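Local coordinates for De novo designed switch protein caging a hemagglutinin binder (sCageHA267_1S) (Synthetic construct, PDB 7CBC) that cages a hemagglutinin-binding element on a designed six-helix bundle, probably as the switchable part of a modular biosensor, at residues A[169-174]-A[216-221]; A[18-23]-A[211-216]; A[112-117]-A[176-181]; A[222-227]-A[260-265]. All blocks are in the same frame, centred on the assembly; numbering follows the deposited sequence.

Contacts 1, 2 and 4 all use helix 195-239, in turn against helix 146-190, helix 3-46 and helix 245-268, while contact 3 pairs helix 99-142 with helix 146-190. Contact 1 lies with its centre about 10 Å from those of contacts 2 and 3. Glu216 belongs to both contacts 1 and 2, and Gln211 of contact 2 reaches Asn115 and Ser178 of contact 3. Contact 4 is farther along the bundle, its centre about 24 Å from that of contact 3. Along the chain, contact 3 falls between the two segments of contact 2, and contact 4 comes last. Together they tie five of the six long helices into one bundle.

Contact 1 of 4, residues A[169-174]-A[216-221]; sequences RAIRAA and ELLREL
Ile171 of helix 146-190 leans toward helix 195-239 and touches Leu218 with one branch and Arg219 with the other. Its backbone comes nearest to Leu218, with the two CA atoms 7.2 Å apart, and the two helices run in opposite senses. The longer arm does most of the touching: Ile171 CD1 rests on Leu218 CB at 3.8 Å and meets Leu218 CD1 at the same distance, with the two side chains crossing obliquely. With CG1 anti to the carbonyl carbon (chi1 -64°), the other branch, CG2, is left on the side of Arg219, where Ile171 CG2 lies 4.0 Å from Arg219 CG. Only the aliphatic root of the arginine is met. From CG the chain of Arg219 runs extended to NE and carries the guanidinium away to Glu216, one turn back on its own helix, where NH1 faces Glu216 OE1 at 3.2 Å in a salt bridge whose hydrogen bond is weak, bent to 124°. The other oxygen of that carboxylate, OE2, pairs with Arg223. Ala118 of helix 99-142 packs against both Ile171 and Leu218, closing the apolar side. The chemistry is divided within a small area: branched hydrocarbon fills the space between the helices without any hydrogen bond across, and the charges are paired along helix 195-239, so that Arg219 contributes methylenes to the interface while its charge is met outside it.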
loop_
_atom_site.group_PDB
_atom_site.type_symbol
_atom_site.label_atom_id
_atom_site.label_comp_id
_atom_site.label_asym_id
_atom_site.label_seq_id
_atom_site.Cartn_x
_atom_site.Cartn_y
_atom_site.Cartn_z
ATOM N N ARG A 169 -11.133 3.752 7.640
ATOM C CA ARG A 169 -11.684 5.096 7.506
ATOM C C ARG A 169 -10.738 6.004 6.734
ATOM O O ARG A 169 -11.177 6.815 5.907
ATOM C CB ARG A 169 -11.968 5.695 8.880
ATOM C CG ARG A 169 -13.229 5.180 9.515
ATOM C CD ARG A 169 -13.540 5.914 10.796
ATOM N NE ARG A 169 -14.511 5.159 11.584
ATOM C CZ ARG A 169 -14.186 4.226 12.467
ATOM N NH1 ARG A 169 -12.908 3.938 12.688
ATOM N NH2 ARG A 169 -15.140 3.583 13.132
ATOM N N ALA A 170 -9.437 5.905 7.016
ATOM C CA ALA A 170 -8.481 6.788 6.364
ATOM C C ALA A 170 -8.423 6.521 4.867
ATOM O O ALA A 170 -8.324 7.464 4.068
ATOM C CB ALA A 170 -7.097 6.629 6.993
ATOM N N ILE A 171 -8.482 5.248 4.466
ATOM C CA ILE A 171 -8.459 4.947 3.041
ATOM C C ILE A 171 -9.737 5.433 2.381
ATOM O O ILE A 171 -9.702 6.053 1.309
ATOM C CB ILE A 171 -8.214 3.446 2.810
ATOM C CG1 ILE A 171 -6.826 3.096 3.335
ATOM C CG2 ILE A 171 -8.303 3.114 1.310
ATOM C CD1 ILE A 171 -5.750 4.095 2.826
ATOM N N ARG A 172 -10.880 5.208 3.032
ATOM C CA ARG A 172 -12.127 5.766 2.526
ATOM C C ARG A 172 -12.079 7.292 2.478
ATOM O O ARG A 172 -12.720 7.902 1.616
ATOM C CB ARG A 172 -13.294 5.266 3.372
ATOM C CG ARG A 172 -14.532 6.145 3.382
ATOM C CD ARG A 172 -15.061 6.274 4.809
ATOM N NE ARG A 172 -15.496 4.981 5.338
ATOM C CZ ARG A 172 -16.055 4.805 6.529
ATOM N NH1 ARG A 172 -16.253 5.841 7.338
ATOM N NH2 ARG A 172 -16.409 3.588 6.908
ATOM N N ALA A 173 -11.312 7.933 3.364
ATOM C CA ALA A 173 -11.174 9.380 3.243
ATOM C C ALA A 173 -10.266 9.754 2.083
ATOM O O ALA A 173 -10.513 10.756 1.391
ATOM C CB ALA A 173 -10.638 9.983 4.534
ATOM N N ALA A 174 -9.198 8.976 1.874
ATOM C CA ALA A 174 -8.338 9.207 0.721
ATOM C C ALA A 174 -9.116 9.036 -0.577
ATOM O O ALA A 174 -8.919 9.791 -1.541
ATOM C CB ALA A 174 -7.138 8.260 0.766
ATOM N N GLU A 216 -6.163 1.222 -4.854
ATOM C CA GLU A 216 -6.311 -0.220 -4.669
ATOM C C GLU A 216 -5.061 -0.834 -4.036
ATOM O O GLU A 216 -5.166 -1.799 -3.265
ATOM C CB GLU A 216 -6.639 -0.882 -6.006
ATOM C CG GLU A 216 -6.913 -2.376 -5.939
ATOM C CD GLU A 216 -8.215 -2.716 -5.239
ATOM O OE1 GLU A 216 -9.045 -1.801 -5.052
ATOM O OE2 GLU A 216 -8.398 -3.904 -4.864
ATOM N N LEU A 217 -3.878 -0.285 -4.332
ATOM C CA LEU A 217 -2.675 -0.664 -3.595
ATOM C C LEU A 217 -2.922 -0.642 -2.090
ATOM O O LEU A 217 -2.627 -1.609 -1.388
ATOM C CB LEU A 217 -1.522 0.276 -3.957
ATOM C CG LEU A 217 -0.945 0.159 -5.370
ATOM C CD1 LEU A 217 0.191 1.122 -5.526
ATOM C CD2 LEU A 217 -0.448 -1.269 -5.588
ATOM N N LEU A 218 -3.499 0.451 -1.586
ATOM C CA LEU A 218 -3.689 0.597 -0.150
ATOM C C LEU A 218 -4.773 -0.335 0.361
ATOM O O LEU A 218 -4.668 -0.862 1.474
ATOM C CB LEU A 218 -4.036 2.040 0.192
ATOM C CG LEU A 218 -2.939 3.032 -0.178
ATOM C CD1 LEU A 218 -3.489 4.443 -0.230
ATOM C CD2 LEU A 218 -1.778 2.947 0.792
ATOM N N ARG A 219 -5.835 -0.530 -0.423
ATOM C CA ARG A 219 -6.863 -1.482 -0.030
ATOM C C ARG A 219 -6.298 -2.890 0.055
ATOM O O ARG A 219 -6.565 -3.610 1.024
ATOM C CB ARG A 219 -8.038 -1.439 -1.003
ATOM C CG ARG A 219 -8.923 -0.199 -0.866
ATOM C CD ARG A 219 -10.261 -0.425 -1.565
ATOM N NE ARG A 219 -10.889 0.824 -1.969
ATOM C CZ ARG A 219 -10.532 1.508 -3.049
ATOM N NH1 ARG A 219 -9.549 1.067 -3.821
ATOM N NH2 ARG A 219 -11.145 2.640 -3.345
ATOM N N GLU A 220 -5.508 -3.297 -0.942
ATOM C CA GLU A 220 -4.907 -4.628 -0.920
ATOM C C GLU A 220 -4.024 -4.817 0.306
ATOM O O GLU A 220 -4.018 -5.892 0.920
ATOM C CB GLU A 220 -4.117 -4.873 -2.206
ATOM C CG GLU A 220 -4.917 -5.590 -3.294
ATOM C CD GLU A 220 -4.438 -5.288 -4.709
ATOM O OE1 GLU A 220 -3.273 -4.861 -4.874
ATOM O OE2 GLU A 220 -5.231 -5.483 -5.668
ATOM N N LEU A 221 -3.276 -3.784 0.682
ATOM C CA LEU A 221 -2.466 -3.864 1.886
ATOM C C LEU A 221 -3.340 -3.986 3.127
ATOM O O LEU A 221 -3.035 -4.765 4.033
ATOM C CB LEU A 221 -1.572 -2.635 1.982
ATOM C CG LEU A 221 -0.405 -2.567 0.993
ATOM C CD1 LEU A 221 0.146 -1.178 0.994
ATOM C CD2 LEU A 221 0.677 -3.558 1.394
#

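Contact 2 of 4, residues A[18-23]-A[211-216]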
loop_
_atom_site.group_PDB
_atom_site.type_symbol
_atom_site.label_atom_id
_atom_site.label_comp_id
_atom_site.label_asym_id
_atom_site.label_seq_id
_atom_site.Cartn_x
_atom_site.Cartn_y
_atom_site.Cartn_z
ATOM N N LEU A 18 6.267 4.798 -8.359
ATOM C CA LEU A 18 6.726 5.075 -7.009
ATOM C C LEU A 18 5.801 4.453 -5.971
ATOM O O LEU A 18 6.258 3.814 -5.017
ATOM C CB LEU A 18 6.807 6.583 -6.816
ATOM C CG LEU A 18 7.246 7.013 -5.422
ATOM C CD1 LEU A 18 8.257 8.122 -5.620
ATOM C CD2 LEU A 18 6.069 7.499 -4.578
ATOM N N ASN A 19 4.490 4.645 -6.145
ATOM C CA ASN A 19 3.510 4.114 -5.209
ATOM C C ASN A 19 3.509 2.599 -5.213
ATOM O O ASN A 19 3.451 1.976 -4.147
ATOM C CB ASN A 19 2.129 4.658 -5.548
ATOM C CG ASN A 19 2.035 6.143 -5.322
ATOM O OD1 ASN A 19 2.678 6.684 -4.409
ATOM N ND2 ASN A 19 1.226 6.822 -6.136
ATOM N N ILE A 20 3.616 1.991 -6.396
ATOM C CA ILE A 20 3.740 0.536 -6.481
ATOM C C ILE A 20 4.938 0.053 -5.671
ATOM O O ILE A 20 4.842 -0.905 -4.887
ATOM C CB ILE A 20 3.848 0.090 -7.946
ATOM C CG1 ILE A 20 2.525 0.338 -8.671
ATOM C CG2 ILE A 20 4.262 -1.388 -8.010
ATOM C CD1 ILE A 20 2.633 0.188 -10.141
ATOM N N ARG A 21 6.094 0.689 -5.867
ATOM C CA ARG A 21 7.289 0.265 -5.141
ATOM C C ARG A 21 7.117 0.421 -3.634
ATOM O O ARG A 21 7.560 -0.432 -2.859
ATOM C CB ARG A 21 8.496 1.060 -5.621
ATOM C CG ARG A 21 9.112 0.511 -6.889
ATOM C CD ARG A 21 10.108 1.504 -7.459
ATOM N NE ARG A 21 10.678 1.025 -8.714
ATOM C CZ ARG A 21 11.291 1.801 -9.601
ATOM N NH1 ARG A 21 11.412 3.099 -9.370
ATOM N NH2 ARG A 21 11.779 1.278 -10.719
ATOM N N LEU A 22 6.505 1.525 -3.205
ATOM C CA LEU A 22 6.242 1.761 -1.794
ATOM C C LEU A 22 5.299 0.708 -1.220
ATOM O O LEU A 22 5.525 0.195 -0.106
ATOM C CB LEU A 22 5.665 3.170 -1.622
ATOM C CG LEU A 22 5.150 3.587 -0.247
ATOM C CD1 LEU A 22 6.249 3.399 0.781
ATOM C CD2 LEU A 22 4.663 5.035 -0.269
ATOM N N ALA A 23 4.253 0.354 -1.976
ATOM C CA ALA A 23 3.314 -0.663 -1.517
ATOM C C ALA A 23 3.989 -2.021 -1.403
ATOM O O ALA A 23 3.681 -2.811 -0.494
ATOM C CB ALA A 23 2.119 -0.746 -2.462
ATOM N N GLN A 211 -5.172 6.919 -10.427
ATOM C CA GLN A 211 -5.429 7.063 -9.000
ATOM C C GLN A 211 -6.224 5.888 -8.450
ATOM O O GLN A 211 -6.090 5.534 -7.265
ATOM C CB GLN A 211 -6.148 8.381 -8.740
ATOM C CG GLN A 211 -6.419 8.695 -7.286
ATOM C CD GLN A 211 -5.195 8.557 -6.365
ATOM O OE1 GLN A 211 -4.048 8.382 -6.810
ATOM N NE2 GLN A 211 -5.439 8.690 -5.068
ATOM N N ARG A 212 -7.048 5.267 -9.293
ATOM C CA ARG A 212 -7.792 4.079 -8.884
ATOM C C ARG A 212 -6.846 2.950 -8.493
ATOM O O ARG A 212 -7.092 2.232 -7.515
ATOM C CB ARG A 212 -8.720 3.644 -10.027
ATOM C CG ARG A 212 -10.036 2.984 -9.637
ATOM C CD ARG A 212 -10.868 2.647 -10.900
ATOM N NE ARG A 212 -11.422 3.844 -11.539
ATOM C CZ ARG A 212 -11.241 4.193 -12.811
ATOM N NH1 ARG A 212 -10.522 3.427 -13.630
ATOM N NH2 ARG A 212 -11.795 5.310 -13.269
ATOM N N LEU A 213 -5.754 2.780 -9.242
ATOM C CA LEU A 213 -4.786 1.737 -8.919
ATOM C C LEU A 213 -3.966 2.109 -7.691
ATOM O O LEU A 213 -3.671 1.246 -6.862
ATOM C CB LEU A 213 -3.870 1.458 -10.118
ATOM C CG LEU A 213 -2.923 0.238 -10.056
ATOM C CD1 LEU A 213 -2.575 -0.257 -11.444
ATOM C CD2 LEU A 213 -1.628 0.544 -9.306
ATOM N N ASN A 214 -3.566 3.377 -7.570
ATOM C CA ASN A 214 -2.888 3.826 -6.356
ATOM C C ASN A 214 -3.724 3.522 -5.116
ATOM O O ASN A 214 -3.189 3.120 -4.080
ATOM C CB ASN A 214 -2.607 5.332 -6.423
ATOM C CG ASN A 214 -1.643 5.724 -7.545
ATOM O OD1 ASN A 214 -0.698 4.999 -7.847
ATOM N ND2 ASN A 214 -1.883 6.896 -8.166
ATOM N N LEU A 215 -5.038 3.747 -5.189
ATOM C CA LEU A 215 -5.883 3.511 -4.024
ATOM C C LEU A 215 -6.091 2.022 -3.786
ATOM O O LEU A 215 -6.156 1.584 -2.633
ATOM C CB LEU A 215 -7.226 4.234 -4.190
ATOM C CG LEU A 215 -7.166 5.763 -4.080
ATOM C CD1 LEU A 215 -8.545 6.410 -4.339
ATOM C CD2 LEU A 215 -6.573 6.225 -2.730
ATOM N N GLU A 216 -6.163 1.222 -4.854
ATOM C CA GLU A 216 -6.311 -0.220 -4.669
ATOM C C GLU A 216 -5.061 -0.834 -4.036
ATOM O O GLU A 216 -5.166 -1.799 -3.265
ATOM C CB GLU A 216 -6.639 -0.882 -6.006
ATOM C CG GLU A 216 -6.913 -2.376 -5.939
ATOM C CD GLU A 216 -8.215 -2.716 -5.239
ATOM O OE1 GLU A 216 -9.045 -1.801 -5.052
ATOM O OE2 GLU A 216 -8.398 -3.904 -4.864
#
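Segments 18-23 and 211-216 run in the same direction and come nearest at Asn19 and Asn214, with Asn19 CA 6.5 Å from Asn214 CA. Both asparagines carry CG anti to the carbonyl carbon (chi1 -66° and -64°), yet their amide planes stand 85° apart. Asn19 ND2 donates to Asn214 OD1 at 3.2 Å; the acceptor lies in the amide plane of Asn19, but the donor sits above the carbonyl plane of Asn214 and does not use a lone pair. Asn214 ND2 in turn donates to Gln211 OE1 at 3.0 Å, almost straight. At the outer ends of this relay, Asn19 OD1 is bound by Gln112, and Gln211 NE2 reaches Asn115 and Ser178. A leucine in place of Asn214 has neither amide oxygen nor N-H, and would probably leave Asn19 ND2 and Gln211 OE1 each without this partner, breaking the relay at its middle. Beside it, Ile20 CG1 touches Leu213 CD2 at 4.2 Å, and Ala274 of helix 274-284 packs on both residues. A chain of buried side-chain amides flanked by aliphatic contacts is characteristic of the hydrogen-bond networks built into designed helical bundles.

Contact 3 of 4, residues A[112-117]-A[176-181]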
loop_
_atom_site.group_PDB
_atom_site.type_symbol
_atom_site.label_atom_id
_atom_site.label_comp_id
_atom_site.label_asym_id
_atom_site.label_seq_id
_atom_site.Cartn_x
_atom_site.Cartn_y
_atom_site.Cartn_z
ATOM N N GLN A 112 -1.236 13.045 -5.026
ATOM C CA GLN A 112 -0.102 12.278 -4.540
ATOM C C GLN A 112 0.145 12.518 -3.060
ATOM O O GLN A 112 0.559 11.604 -2.349
ATOM C CB GLN A 112 1.140 12.599 -5.362
ATOM C CG GLN A 112 2.379 11.837 -4.957
ATOM C CD GLN A 112 2.227 10.329 -5.045
ATOM O OE1 GLN A 112 1.191 9.802 -5.465
ATOM N NE2 GLN A 112 3.272 9.620 -4.636
ATOM N N ASP A 113 -0.120 13.723 -2.564
ATOM C CA ASP A 113 0.046 13.933 -1.135
ATOM C C ASP A 113 -0.968 13.117 -0.345
ATOM O O ASP A 113 -0.644 12.602 0.734
ATOM C CB ASP A 113 -0.059 15.418 -0.806
ATOM C CG ASP A 113 0.244 15.710 0.649
ATOM O OD1 ASP A 113 -0.716 15.904 1.420
ATOM O OD2 ASP A 113 1.438 15.739 1.022
ATOM N N LEU A 114 -2.189 12.963 -0.871
ATOM C CA LEU A 114 -3.158 12.074 -0.226
ATOM C C LEU A 114 -2.626 10.651 -0.148
ATOM O O LEU A 114 -2.726 9.990 0.897
ATOM C CB LEU A 114 -4.482 12.075 -0.988
ATOM C CG LEU A 114 -5.368 13.311 -1.006
ATOM C CD1 LEU A 114 -6.627 12.971 -1.790
ATOM C CD2 LEU A 114 -5.701 13.751 0.413
ATOM N N ASN A 115 -2.078 10.152 -1.260
ATOM C CA ASN A 115 -1.582 8.782 -1.280
ATOM C C ASN A 115 -0.514 8.566 -0.216
ATOM O O ASN A 115 -0.508 7.535 0.462
ATOM C CB ASN A 115 -1.053 8.444 -2.674
ATOM C CG ASN A 115 -2.150 8.451 -3.719
ATOM O OD1 ASN A 115 -3.304 8.140 -3.426
ATOM N ND2 ASN A 115 -1.800 8.819 -4.937
ATOM N N LEU A 116 0.376 9.543 -0.026
ATOM C CA LEU A 116 1.433 9.410 0.974
ATOM C C LEU A 116 0.868 9.423 2.390
ATOM O O LEU A 116 1.212 8.564 3.210
ATOM C CB LEU A 116 2.462 10.525 0.781
ATOM C CG LEU A 116 3.225 10.351 -0.528
ATOM C CD1 LEU A 116 4.261 11.445 -0.733
ATOM C CD2 LEU A 116 3.878 8.990 -0.542
ATOM N N ARG A 117 -0.024 10.371 2.695
ATOM C CA ARG A 117 -0.664 10.377 4.009
ATOM C C ARG A 117 -1.427 9.085 4.277
ATOM O O ARG A 117 -1.471 8.610 5.421
ATOM C CB ARG A 117 -1.586 11.591 4.133
ATOM C CG ARG A 117 -0.802 12.889 4.175
ATOM C CD ARG A 117 -1.638 14.123 3.851
ATOM N NE ARG A 117 -0.867 15.335 4.119
ATOM C CZ ARG A 117 -0.774 15.888 5.325
ATOM N NH1 ARG A 117 -1.414 15.335 6.351
ATOM N NH2 ARG A 117 -0.040 16.980 5.510
ATOM N N ARG A 176 -12.495 9.458 -1.027
ATOM C CA ARG A 176 -13.451 10.533 -1.219
ATOM C C ARG A 176 -12.762 11.852 -1.543
ATOM O O ARG A 176 -13.282 12.633 -2.344
ATOM C CB ARG A 176 -14.327 10.664 0.016
ATOM C CG ARG A 176 -15.484 9.665 0.055
ATOM C CD ARG A 176 -16.473 10.093 1.115
ATOM N NE ARG A 176 -16.430 11.547 1.234
ATOM C CZ ARG A 176 -17.096 12.381 0.442
ATOM N NH1 ARG A 176 -17.881 11.902 -0.520
ATOM N NH2 ARG A 176 -16.967 13.694 0.611
ATOM N N GLU A 177 -11.589 12.103 -0.957
ATOM C CA GLU A 177 -10.847 13.331 -1.246
ATOM C C GLU A 177 -10.189 13.293 -2.633
ATOM O O GLU A 177 -9.959 14.347 -3.247
ATOM C CB GLU A 177 -9.817 13.564 -0.129
ATOM C CG GLU A 177 -9.105 14.924 -0.155
ATOM C CD GLU A 177 -10.058 16.113 -0.229
ATOM O OE1 GLU A 177 -11.139 16.058 0.404
ATOM O OE2 GLU A 177 -9.721 17.108 -0.922
ATOM N N SER A 178 -9.893 12.098 -3.151
ATOM C CA SER A 178 -9.381 11.986 -4.510
ATOM C C SER A 178 -10.455 12.341 -5.530
ATOM O O SER A 178 -10.192 13.057 -6.507
ATOM C CB SER A 178 -8.857 10.574 -4.757
ATOM O OG SER A 178 -7.628 10.370 -4.094
ATOM N N GLU A 179 -11.673 11.835 -5.323
ATOM C CA GLU A 179 -12.772 12.152 -6.221
ATOM C C GLU A 179 -13.150 13.622 -6.135
ATOM O O GLU A 179 -13.492 14.236 -7.151
ATOM C CB GLU A 179 -13.966 11.261 -5.909
ATOM C CG GLU A 179 -13.850 9.922 -6.598
ATOM C CD GLU A 179 -14.458 8.789 -5.816
ATOM O OE1 GLU A 179 -14.994 9.029 -4.705
ATOM O OE2 GLU A 179 -14.391 7.650 -6.328
ATOM N N ARG A 180 -13.079 14.206 -4.938
ATOM C CA ARG A 180 -13.408 15.619 -4.800
ATOM C C ARG A 180 -12.398 16.490 -5.537
ATOM O O ARG A 180 -12.774 17.489 -6.159
ATOM C CB ARG A 180 -13.500 15.998 -3.319
ATOM C CG ARG A 180 -13.818 17.468 -3.093
ATOM C CD ARG A 180 -13.298 17.967 -1.759
ATOM N NE ARG A 180 -11.850 18.144 -1.810
ATOM C CZ ARG A 180 -11.232 19.099 -2.508
ATOM N NH1 ARG A 180 -11.935 19.977 -3.212
ATOM N NH2 ARG A 180 -9.905 19.170 -2.501
ATOM N N ILE A 181 -11.118 16.110 -5.503
ATOM C CA ILE A 181 -10.099 16.814 -6.281
ATOM C C ILE A 181 -10.432 16.750 -7.767
ATOM O O ILE A 181 -10.385 17.758 -8.482
ATOM C CB ILE A 181 -8.709 16.214 -5.995
ATOM C CG1 ILE A 181 -8.183 16.680 -4.631
ATOM C CG2 ILE A 181 -7.723 16.523 -7.127
ATOM C CD1 ILE A 181 -7.209 15.707 -3.981
#
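Leu114 reaches across from helix 99-142 to the near face of helix 146-190, the two short segments running antiparallel at 177° with their axes 10.3 Å apart. Its CB leads toward the partner helix, and CG, anti to the carbonyl carbon (chi1 -69°), comes 4.2 Å from Glu177 CG. There the chain forks. Leu114 CD2 settles on Glu177 CG at 3.6 Å, while Leu114 CD1 makes the most contacts: it touches the same Glu177 CG, lies 3.6 Å from Ser178 OG, and meets Ile181 CD1 tip to tip at 3.6 Å. Glu177, crossing Leu114 at about a right angle and bent at chi2, thus offers its methylenes to both methyls and turns its carboxylate along its own helix, where Arg180 holds it side-on, though the bonds are doubtfully short. Were Glu177 an alanine, CG and the carboxylate would be gone, which is likely to open a gap beside Leu114 CD2 and leave Arg180 to long, weak ion pairs such as those with Glu184 and Glu110. Ser178 OG is committed to Ala174 O and also bound by Gln211. On the inner side helix 195-239 closes in, Leu215 packing on Ser178 and on Asn115, and helix 3-46 follows with Asn19 against Asn115.

Contact 4 of 4, residues A[222-227]-A[260-265]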
loop_
_atom_site.group_PDB
_atom_site.type_symbol
_atom_site.label_atom_id
_atom_site.label_comp_id
_atom_site.label_asym_id
_atom_site.label_seq_id
_atom_site.Cartn_x
_atom_site.Cartn_y
_atom_site.Cartn_z
ATOM N N LEU A 222 -4.428 -3.218 3.192
ATOM C CA LEU A 222 -5.261 -3.244 4.389
ATOM C C LEU A 222 -6.005 -4.568 4.520
ATOM O O LEU A 222 -6.160 -5.090 5.632
ATOM C CB LEU A 222 -6.251 -2.083 4.384
ATOM C CG LEU A 222 -7.127 -2.116 5.640
ATOM C CD1 LEU A 222 -6.255 -2.148 6.869
ATOM C CD2 LEU A 222 -8.050 -0.937 5.708
ATOM N N ARG A 223 -6.479 -5.127 3.405
ATOM C CA ARG A 223 -7.137 -6.429 3.483
ATOM C C ARG A 223 -6.181 -7.498 3.982
ATOM O O ARG A 223 -6.562 -8.352 4.787
ATOM C CB ARG A 223 -7.717 -6.816 2.127
ATOM C CG ARG A 223 -8.958 -6.017 1.782
ATOM C CD ARG A 223 -9.720 -6.622 0.615
ATOM N NE ARG A 223 -8.959 -6.526 -0.620
ATOM C CZ ARG A 223 -9.122 -5.567 -1.525
ATOM N NH1 ARG A 223 -10.026 -4.614 -1.335
ATOM N NH2 ARG A 223 -8.373 -5.559 -2.618
ATOM N N ALA A 224 -4.934 -7.474 3.512
ATOM C CA ALA A 224 -3.951 -8.432 3.998
ATOM C C ALA A 224 -3.659 -8.219 5.474
ATOM O O ALA A 224 -3.509 -9.191 6.231
ATOM C CB ALA A 224 -2.667 -8.321 3.181
ATOM N N LEU A 225 -3.556 -6.959 5.906
ATOM C CA LEU A 225 -3.307 -6.690 7.319
ATOM C C LEU A 225 -4.437 -7.229 8.188
ATOM O O LEU A 225 -4.187 -7.884 9.212
ATOM C CB LEU A 225 -3.121 -5.189 7.541
ATOM C CG LEU A 225 -2.832 -4.697 8.965
ATOM C CD1 LEU A 225 -1.574 -5.370 9.528
ATOM C CD2 LEU A 225 -2.733 -3.149 9.053
ATOM N N ALA A 226 -5.690 -6.983 7.785
ATOM C CA ALA A 226 -6.836 -7.476 8.549
ATOM C C ALA A 226 -6.869 -9.002 8.593
ATOM O O ALA A 226 -7.038 -9.599 9.667
ATOM C CB ALA A 226 -8.135 -6.926 7.977
ATOM N N GLN A 227 -6.701 -9.658 7.441
ATOM C CA GLN A 227 -6.680 -11.121 7.437
ATOM C C GLN A 227 -5.536 -11.673 8.285
ATOM O O GLN A 227 -5.706 -12.683 8.988
ATOM C CB GLN A 227 -6.586 -11.639 6.010
ATOM C CG GLN A 227 -7.913 -11.623 5.286
ATOM C CD GLN A 227 -7.756 -11.962 3.818
ATOM O OE1 GLN A 227 -6.928 -11.372 3.124
ATOM N NE2 GLN A 227 -8.543 -12.921 3.338
ATOM N N LYS A 260 1.611 -17.003 4.716
ATOM C CA LYS A 260 2.309 -16.915 3.441
ATOM C C LYS A 260 1.325 -16.871 2.279
ATOM O O LYS A 260 1.562 -16.163 1.295
ATOM C CB LYS A 260 3.296 -18.078 3.298
ATOM C CG LYS A 260 4.394 -18.097 4.382
ATOM C CD LYS A 260 5.024 -16.699 4.617
ATOM C CE LYS A 260 4.683 -16.123 6.017
ATOM N NZ LYS A 260 5.056 -14.669 6.222
ATOM N N ARG A 261 0.195 -17.577 2.396
ATOM C CA ARG A 261 -0.813 -17.532 1.343
ATOM C C ARG A 261 -1.508 -16.176 1.285
ATOM O O ARG A 261 -1.893 -15.726 0.201
ATOM C CB ARG A 261 -1.833 -18.649 1.545
ATOM C CG ARG A 261 -1.301 -20.008 1.138
ATOM C CD ARG A 261 -2.412 -21.015 0.944
ATOM N NE ARG A 261 -2.872 -21.546 2.221
ATOM C CZ ARG A 261 -2.333 -22.598 2.829
ATOM N NH1 ARG A 261 -1.309 -23.238 2.274
ATOM N NH2 ARG A 261 -2.812 -23.006 3.994
ATOM N N ILE A 262 -1.684 -15.524 2.435
ATOM C CA ILE A 262 -2.303 -14.205 2.467
ATOM C C ILE A 262 -1.369 -13.168 1.857
ATOM O O ILE A 262 -1.762 -12.393 0.972
ATOM C CB ILE A 262 -2.697 -13.853 3.912
ATOM C CG1 ILE A 262 -4.003 -14.564 4.288
ATOM C CG2 ILE A 262 -2.792 -12.346 4.104
ATOM C CD1 ILE A 262 -4.127 -14.891 5.779
ATOM N N VAL A 263 -0.113 -13.149 2.308
ATOM C CA VAL A 263 0.884 -12.271 1.703
ATOM C C VAL A 263 0.973 -12.526 0.200
ATOM O O VAL A 263 1.042 -11.586 -0.611
ATOM C CB VAL A 263 2.242 -12.465 2.402
ATOM C CG1 VAL A 263 3.332 -11.687 1.698
ATOM C CG2 VAL A 263 2.151 -12.049 3.862
ATOM N N GLU A 264 0.955 -13.803 -0.194
ATOM C CA GLU A 264 0.993 -14.151 -1.610
ATOM C C GLU A 264 -0.211 -13.591 -2.355
ATOM O O GLU A 264 -0.076 -13.105 -3.484
ATOM C CB GLU A 264 1.053 -15.667 -1.779
ATOM C CG GLU A 264 2.428 -16.288 -1.648
ATOM C CD GLU A 264 2.351 -17.807 -1.668
ATOM O OE1 GLU A 264 3.219 -18.468 -1.057
ATOM O OE2 GLU A 264 1.398 -18.337 -2.284
ATOM N N ASP A 265 -1.406 -13.673 -1.750
ATOM C CA ASP A 265 -2.584 -13.083 -2.380
ATOM C C ASP A 265 -2.382 -11.601 -2.675
ATOM O O ASP A 265 -2.874 -11.099 -3.695
ATOM C CB ASP A 265 -3.811 -13.278 -1.500
ATOM C CG ASP A 265 -4.338 -14.705 -1.529
ATOM O OD1 ASP A 265 -3.687 -15.601 -2.125
ATOM O OD2 ASP A 265 -5.427 -14.917 -0.957
#
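Ile262 of helix 245-268 carries the contact with helix 195-239, fitting against Ala224 and Gln227, which lie one turn apart. The tight part is at Ala224, where Ala224 CA is 6.2 Å from Ile262 CA, a close approach that the small alanine side chain allows. Ile262 CG2, held anti to the backbone N by chi1 of -79° for CG1, lies 4.1 Å from Ala224 CB and 3.9 Å from the carbonyl oxygen of Ala224. The looser part is at Gln227: Ile262 CD1 touches only its CB, at 4.1 Å, and beyond CG the glutamine chain runs out extended on the exposed side. No hydrogen bond joins the segments; they meet by van der Waals contact of Ile262 with Ala224 and with CB of Gln227. Ile262 also packs on Leu228 and Leu231 farther along helix 195-239. Around the rest of that helix, Met30 of helix 3-46 covers Ala224, Phe122 and Leu129 of helix 99-142 meet Leu225, and helix 146-190 packs on Leu222 and Ala226.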